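Local coordinates for protein alpha-L-rhamnosidase (PDB 3W5M) that hydrolyses terminal non-reducing alpha-L-rhamnose residues from rhamnosides, including citrus flavonoids and gum arabic, and carries a calcium-dependent rhamnose-binding module, at residues L27-A32 and R38-Y43; S62-S67 and R91-D96. All coordinates share one frame; numbering follows the deposited sequence.

Interaction 1 (L27-A32 and R38-Y43); sequences LSWPMA and RRQSAY
Trp-29 meets both Gln-40 and Tyr-43 across this contact, with neighbouring parts of its indole: NE1 for the first, CZ2 and CH2 for the second. Its CB points toward segment 38-43. Further out, CD1 passes the Gln-40 amide oxygen without bonding to it. The next atom makes the polar contact: Trp-29 NE1 donates to Gln-40 OE1 at 2.9 Å. The N-H...O angle is 162°, and OE1 lies almost in the indole plane, at the ring edge. The donor is tilted from the Gln-40 carbonyl plane, and the amide is turned a little from the plane of the indole. On the six-membered ring, Trp-29 CZ2 lies 3.5 Å from Tyr-43 CG and 3.6 Å from Tyr-43 CB. Trp-29 CH2 comes over one face of the tyrosine ring, toward its rim, 3.8 Å from Tyr-43 CD1. The two rings are oblique, with planes at 50°.

This is the interior of a beta sandwich of the immunoglobulin-like, fibronectin type 3 kind. Strand 26-32 belongs to one sheet and strand 40-48 to the other, and the side chains bridge the gap between them. Val-6 and Val-92 also touch Trp-29, from the two sheets.

Gln-40 reaches the indole with CG anti to its backbone N (chi1 173°) and an extended chain beyond. Its amide is gripped at both ends. While OE1 takes the indole N-H, NE2 donates to the backbone oxygens of Asp-69 and Ser-67. These bonds fix which way round the amide sits and satisfy it in a buried place. Met-31 adds an apolar neighbour: its CE comes within 3.9 Å of Gln-40 OE1.

Interaction 2 (S62-S67 and R91-D96); sequences SGKVVS and RVWDAD
The Trp-93 indole carries Lys-64 laid over one face, with its ammonium group above the five-membered ring. Lys-64 NZ stands 3.4 Å from the centroid of that ring, 15° off the normal, which makes a cation-pi contact. Lys-64 CE sits over the same ring, 3.7 Å from its centroid, as a CH-pi partner. Behind it, Lys-64 CG is 3.8 Å from Trp-93 CZ3, so the aliphatic chain runs across the six-membered ring as well. Trp-93 also touches Ala-99 and Gln-44.

The lysine is fully extended. CG is anti to the backbone N (chi1 -178°), and the later torsions stay near 180°, which spreads the chain across the indole.

Segment 62-67 belongs to strand 60-66 and segment 91-96 to strand 85-94. These are not neighbours: strand 40-48 runs between them in the four-stranded antiparallel sheet. Lys-64 therefore reaches over the middle strand, touching Ala-42 on the way. Ser-41 and Ala-42 face Trp-93 as a classic beta bulge. Just beyond the tryptophan, Asp-94 OD1 accepts from Asp-96 N in an Asx turn.

Lys-64 NZ is also close to Trp-93 NE1, but both are donors and do not bond. The cation-pi attraction uses no lone pair, so the exposed lysine can probably keep its charge and turn its N-H groups to solvent, while its methylenes cover the buried indole.

In the fold
Interaction 1 is core and interaction 2 is nearer the surface, on the same N-terminal immunoglobulin-like domain. Both involve the sheet of strands 60-66, 40-48, 85-94 and 106-110. Segments 27-32 and 38-43 join this sheet to the facing one. Segments 62-67 and 91-96 stay within it, on either side of strand 40-48. Backbone bonds tie the two contacts together: Tyr-43 pairs with Val-65, and Ser-67 with Ser-41. The chemistry follows the place. Inside, a neutral indole N-H pairs with an amide; outside, an exposed lysine lays its methylenes and its ammonium group over the face of a buried indole. Both contacts lie away from the calcium and rhamnose sites.

Interaction 1 (L27-A32 and R38-Y43)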
loop_
_atom_site.group_PDB
_atom_site.type_symbol
_atom_site.label_atom_id
_atom_site.label_comp_id
_atom_site.label_asym_id
_atom_site.label_seq_id
_atom_site.Cartn_x
_atom_site.Cartn_y
_atom_site.Cartn_z
ATOM N N LEU A 27 20.625 16.446 -6.101
ATOM C CA LEU A 27 21.818 15.603 -6.146
ATOM C C LEU A 27 22.367 15.441 -4.733
ATOM O O LEU A 27 22.320 16.394 -3.924
ATOM C CB LEU A 27 22.863 16.312 -7.028
ATOM C CG LEU A 27 22.427 16.650 -8.464
ATOM C CD1 LEU A 27 23.538 17.439 -9.150
ATOM C CD2 LEU A 27 22.138 15.380 -9.224
ATOM N N SER A 28 22.892 14.254 -4.420
ATOM C CA SER A 28 23.466 13.993 -3.100
ATOM C C SER A 28 24.804 13.281 -3.218
ATOM O O SER A 28 24.977 12.429 -4.107
ATOM C CB SER A 28 22.527 13.130 -2.248
ATOM O OG SER A 28 21.323 13.840 -1.900
ATOM N N TRP A 29 25.736 13.610 -2.332
ATOM C CA TRP A 29 27.070 12.968 -2.335
ATOM C C TRP A 29 27.561 12.589 -0.933
ATOM O O TRP A 29 28.323 13.324 -0.305
ATOM C CB TRP A 29 28.112 13.781 -3.139
ATOM C CG TRP A 29 28.150 15.275 -2.855
ATOM C CD1 TRP A 29 28.897 15.915 -1.904
ATOM C CD2 TRP A 29 27.441 16.301 -3.560
ATOM N NE1 TRP A 29 28.668 17.274 -1.962
ATOM C CE2 TRP A 29 27.789 17.535 -2.966
ATOM C CE3 TRP A 29 26.523 16.292 -4.623
ATOM C CZ2 TRP A 29 27.272 18.756 -3.404
ATOM C CZ3 TRP A 29 26.036 17.512 -5.089
ATOM C CH2 TRP A 29 26.397 18.728 -4.464
ATOM N N PRO A 30 27.124 11.419 -0.440
ATOM C CA PRO A 30 27.727 10.920 0.794
ATOM C C PRO A 30 29.254 10.859 0.600
ATOM O O PRO A 30 29.739 10.572 -0.515
ATOM C CB PRO A 30 27.142 9.500 0.930
ATOM C CG PRO A 30 25.960 9.441 0.004
ATOM C CD PRO A 30 26.236 10.437 -1.086
ATOM N N MET A 31 30.009 11.170 1.642
ATOM C CA MET A 31 31.464 11.111 1.538
ATOM C C MET A 31 32.038 10.140 2.573
ATOM O O MET A 31 31.411 9.870 3.586
ATOM C CB MET A 31 32.065 12.500 1.711
ATOM C CG MET A 31 31.821 13.453 0.537
ATOM S SD MET A 31 31.904 15.180 1.107
ATOM C CE MET A 31 30.326 15.346 1.944
ATOM N N ALA A 32 33.224 9.606 2.299
ATOM C CA ALA A 32 33.892 8.696 3.240
ATOM C C ALA A 32 35.306 9.163 3.494
ATOM O O ALA A 32 35.962 9.694 2.598
ATOM C CB ALA A 32 33.894 7.269 2.701
ATOM N N ARG A 38 35.896 15.677 9.531
ATOM C CA ARG A 38 35.848 16.244 8.175
ATOM C C ARG A 38 34.560 16.999 7.889
ATOM O O ARG A 38 33.468 16.529 8.226
ATOM C CB ARG A 38 36.025 15.156 7.106
ATOM C CG ARG A 38 37.188 14.201 7.313
ATOM C CD ARG A 38 38.505 14.914 7.585
ATOM N NE ARG A 38 39.078 15.585 6.418
ATOM C CZ ARG A 38 39.737 14.981 5.425
ATOM N NH1 ARG A 38 39.892 13.657 5.399
ATOM N NH2 ARG A 38 40.228 15.708 4.427
ATOM N N ARG A 39 34.702 18.169 7.269
ATOM C CA ARG A 39 33.580 18.980 6.845
ATOM C C ARG A 39 33.830 19.417 5.413
ATOM O O ARG A 39 34.981 19.583 4.998
ATOM C CB ARG A 39 33.453 20.246 7.700
ATOM C CG ARG A 39 33.092 20.052 9.162
ATOM C CD ARG A 39 33.020 21.395 9.885
ATOM N NE ARG A 39 34.263 22.169 9.778
ATOM C CZ ARG A 39 34.436 23.234 8.988
ATOM N NH1 ARG A 39 33.451 23.680 8.217
ATOM N NH2 ARG A 39 35.608 23.856 8.962
ATOM N N GLN A 40 32.753 19.636 4.674
ATOM C CA GLN A 40 32.847 20.197 3.330
ATOM C C GLN A 40 32.793 21.733 3.369
ATOM O O GLN A 40 31.923 22.309 4.009
ATOM C CB GLN A 40 31.717 19.648 2.443
ATOM C CG GLN A 40 31.613 20.283 1.064
ATOM C CD GLN A 40 30.299 19.946 0.403
ATOM O OE1 GLN A 40 30.037 18.781 0.086
ATOM N NE2 GLN A 40 29.477 20.965 0.168
ATOM N N SER A 41 33.739 22.372 2.670
ATOM C CA SER A 41 33.746 23.827 2.494
ATOM C C SER A 41 33.186 24.244 1.136
ATOM O O SER A 41 32.632 25.339 1.011
ATOM C CB SER A 41 35.156 24.439 2.695
ATOM O OG SER A 41 36.133 23.791 1.902
ATOM N N ALA A 42 33.338 23.386 0.127
ATOM C CA ALA A 42 32.889 23.731 -1.227
ATOM C C ALA A 42 32.558 22.501 -2.031
ATOM O O ALA A 42 33.020 21.412 -1.690
ATOM C CB ALA A 42 33.976 24.550 -1.935
ATOM N N TYR A 43 31.788 22.666 -3.109
ATOM C CA TYR A 43 31.552 21.566 -4.055
ATOM C C TYR A 43 31.560 22.095 -5.471
ATOM O O TYR A 43 31.427 23.290 -5.690
ATOM C CB TYR A 43 30.205 20.868 -3.783
ATOM C CG TYR A 43 28.985 21.751 -4.016
ATOM C CD1 TYR A 43 28.422 21.873 -5.294
ATOM C CD2 TYR A 43 28.376 22.441 -2.962
ATOM C CE1 TYR A 43 27.310 22.664 -5.522
ATOM C CE2 TYR A 43 27.247 23.237 -3.188
ATOM C CZ TYR A 43 26.736 23.355 -4.475
ATOM O OH TYR A 43 25.619 24.126 -4.727
#

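Interaction 2 (S62-S67 and R91-D96)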
loop_
_atom_site.group_PDB
_atom_site.type_symbol
_atom_site.label_atom_id
_atom_site.label_comp_id
_atom_site.label_asym_id
_atom_site.label_seq_id
_atom_site.Cartn_x
_atom_site.Cartn_y
_atom_site.Cartn_z
ATOM N N SER A 62 28.835 23.986 -12.318
ATOM C CA SER A 62 28.490 24.945 -11.275
ATOM C C SER A 62 29.670 25.850 -10.964
ATOM O O SER A 62 29.482 26.875 -10.324
ATOM C CB SER A 62 28.129 24.225 -9.983
ATOM O OG SER A 62 29.226 23.418 -9.565
ATOM N N GLY A 63 30.874 25.441 -11.381
ATOM C CA GLY A 63 32.109 25.967 -10.788
ATOM C C GLY A 63 32.190 25.649 -9.292
ATOM O O GLY A 63 31.306 24.976 -8.734
ATOM N N LYS A 64 33.236 26.133 -8.630
ATOM C CA LYS A 64 33.425 25.880 -7.191
ATOM C C LYS A 64 32.436 26.705 -6.366
ATOM O O LYS A 64 32.469 27.928 -6.382
ATOM C CB LYS A 64 34.876 26.165 -6.766
ATOM C CG LYS A 64 35.182 25.892 -5.298
ATOM C CD LYS A 64 36.651 26.178 -4.982
ATOM C CE LYS A 64 36.965 25.848 -3.531
ATOM N NZ LYS A 64 38.425 25.736 -3.258
ATOM N N VAL A 65 31.540 26.020 -5.651
ATOM C CA VAL A 65 30.499 26.690 -4.880
ATOM C C VAL A 65 30.800 26.543 -3.400
ATOM O O VAL A 65 30.946 25.423 -2.887
ATOM C CB VAL A 65 29.079 26.140 -5.193
ATOM C CG1 VAL A 65 28.012 26.966 -4.505
ATOM C CG2 VAL A 65 28.814 26.103 -6.688
ATOM N N VAL A 66 30.907 27.681 -2.717
ATOM C CA VAL A 66 31.232 27.718 -1.281
ATOM C C VAL A 66 29.962 27.412 -0.490
ATOM O O VAL A 66 29.018 28.206 -0.480
ATOM C CB VAL A 66 31.831 29.093 -0.873
ATOM C CG1 VAL A 66 32.121 29.144 0.622
ATOM C CG2 VAL A 66 33.097 29.378 -1.681
ATOM N N SER A 67 29.937 26.241 0.146
ATOM C CA SER A 67 28.731 25.698 0.782
ATOM C C SER A 67 29.122 24.424 1.513
ATOM O O SER A 67 30.028 23.706 1.067
ATOM C CB SER A 67 27.670 25.342 -0.279
ATOM O OG SER A 67 26.555 24.682 0.319
ATOM N N ARG A 91 32.892 16.866 -7.101
ATOM C CA ARG A 91 34.076 16.829 -6.255
ATOM C C ARG A 91 33.873 17.882 -5.203
ATOM O O ARG A 91 33.080 18.809 -5.382
ATOM C CB ARG A 91 35.381 17.072 -7.043
ATOM C CG ARG A 91 35.496 18.438 -7.689
ATOM C CD ARG A 91 36.955 18.719 -8.010
ATOM N NE ARG A 91 37.108 19.941 -8.782
ATOM C CZ ARG A 91 38.235 20.296 -9.388
ATOM N NH1 ARG A 91 39.297 19.501 -9.304
ATOM N NH2 ARG A 91 38.292 21.440 -10.070
ATOM N N VAL A 92 34.548 17.712 -4.075
ATOM C CA VAL A 92 34.379 18.627 -2.965
ATOM C C VAL A 92 35.739 19.025 -2.419
ATOM O O VAL A 92 36.753 18.354 -2.680
ATOM C CB VAL A 92 33.587 17.957 -1.811
ATOM C CG1 VAL A 92 32.201 17.515 -2.265
ATOM C CG2 VAL A 92 34.363 16.771 -1.265
ATOM N N TRP A 93 35.726 20.091 -1.637
ATOM C CA TRP A 93 36.873 20.578 -0.893
ATOM C C TRP A 93 36.585 20.428 0.600
ATOM O O TRP A 93 35.536 20.878 1.090
ATOM C CB TRP A 93 37.139 22.050 -1.241
ATOM C CG TRP A 93 37.676 22.233 -2.650
ATOM C CD1 TRP A 93 38.987 22.456 -3.007
ATOM C CD2 TRP A 93 36.927 22.205 -3.887
ATOM N NE1 TRP A 93 39.092 22.557 -4.376
ATOM C CE2 TRP A 93 37.848 22.408 -4.939
ATOM C CE3 TRP A 93 35.569 22.032 -4.204
ATOM C CZ2 TRP A 93 37.452 22.433 -6.291
ATOM C CZ3 TRP A 93 35.182 22.055 -5.538
ATOM C CH2 TRP A 93 36.114 22.265 -6.565
ATOM N N ASP A 94 37.504 19.780 1.317
ATOM C CA ASP A 94 37.403 19.672 2.781
ATOM C C ASP A 94 37.651 21.036 3.434
ATOM O O ASP A 94 37.920 22.006 2.742
ATOM C CB ASP A 94 38.343 18.585 3.325
ATOM C CG ASP A 94 39.804 18.803 2.922
ATOM O OD1 ASP A 94 40.246 19.971 2.847
ATOM O OD2 ASP A 94 40.515 17.800 2.682
ATOM N N ALA A 95 37.578 21.108 4.758
ATOM C CA ALA A 95 37.716 22.382 5.476
ATOM C C ALA A 95 39.118 23.021 5.389
ATOM O O ALA A 95 39.296 24.170 5.771
ATOM C CB ALA A 95 37.298 22.212 6.924
ATOM N N ASP A 96 40.102 22.277 4.889
ATOM C CA ASP A 96 41.448 22.824 4.664
ATOM C C ASP A 96 41.609 23.428 3.276
ATOM O O ASP A 96 42.318 24.422 3.106
ATOM C CB ASP A 96 42.506 21.756 4.915
ATOM C CG ASP A 96 42.562 21.339 6.372
ATOM O OD1 ASP A 96 42.235 22.180 7.240
ATOM O OD2 ASP A 96 42.922 20.176 6.655
#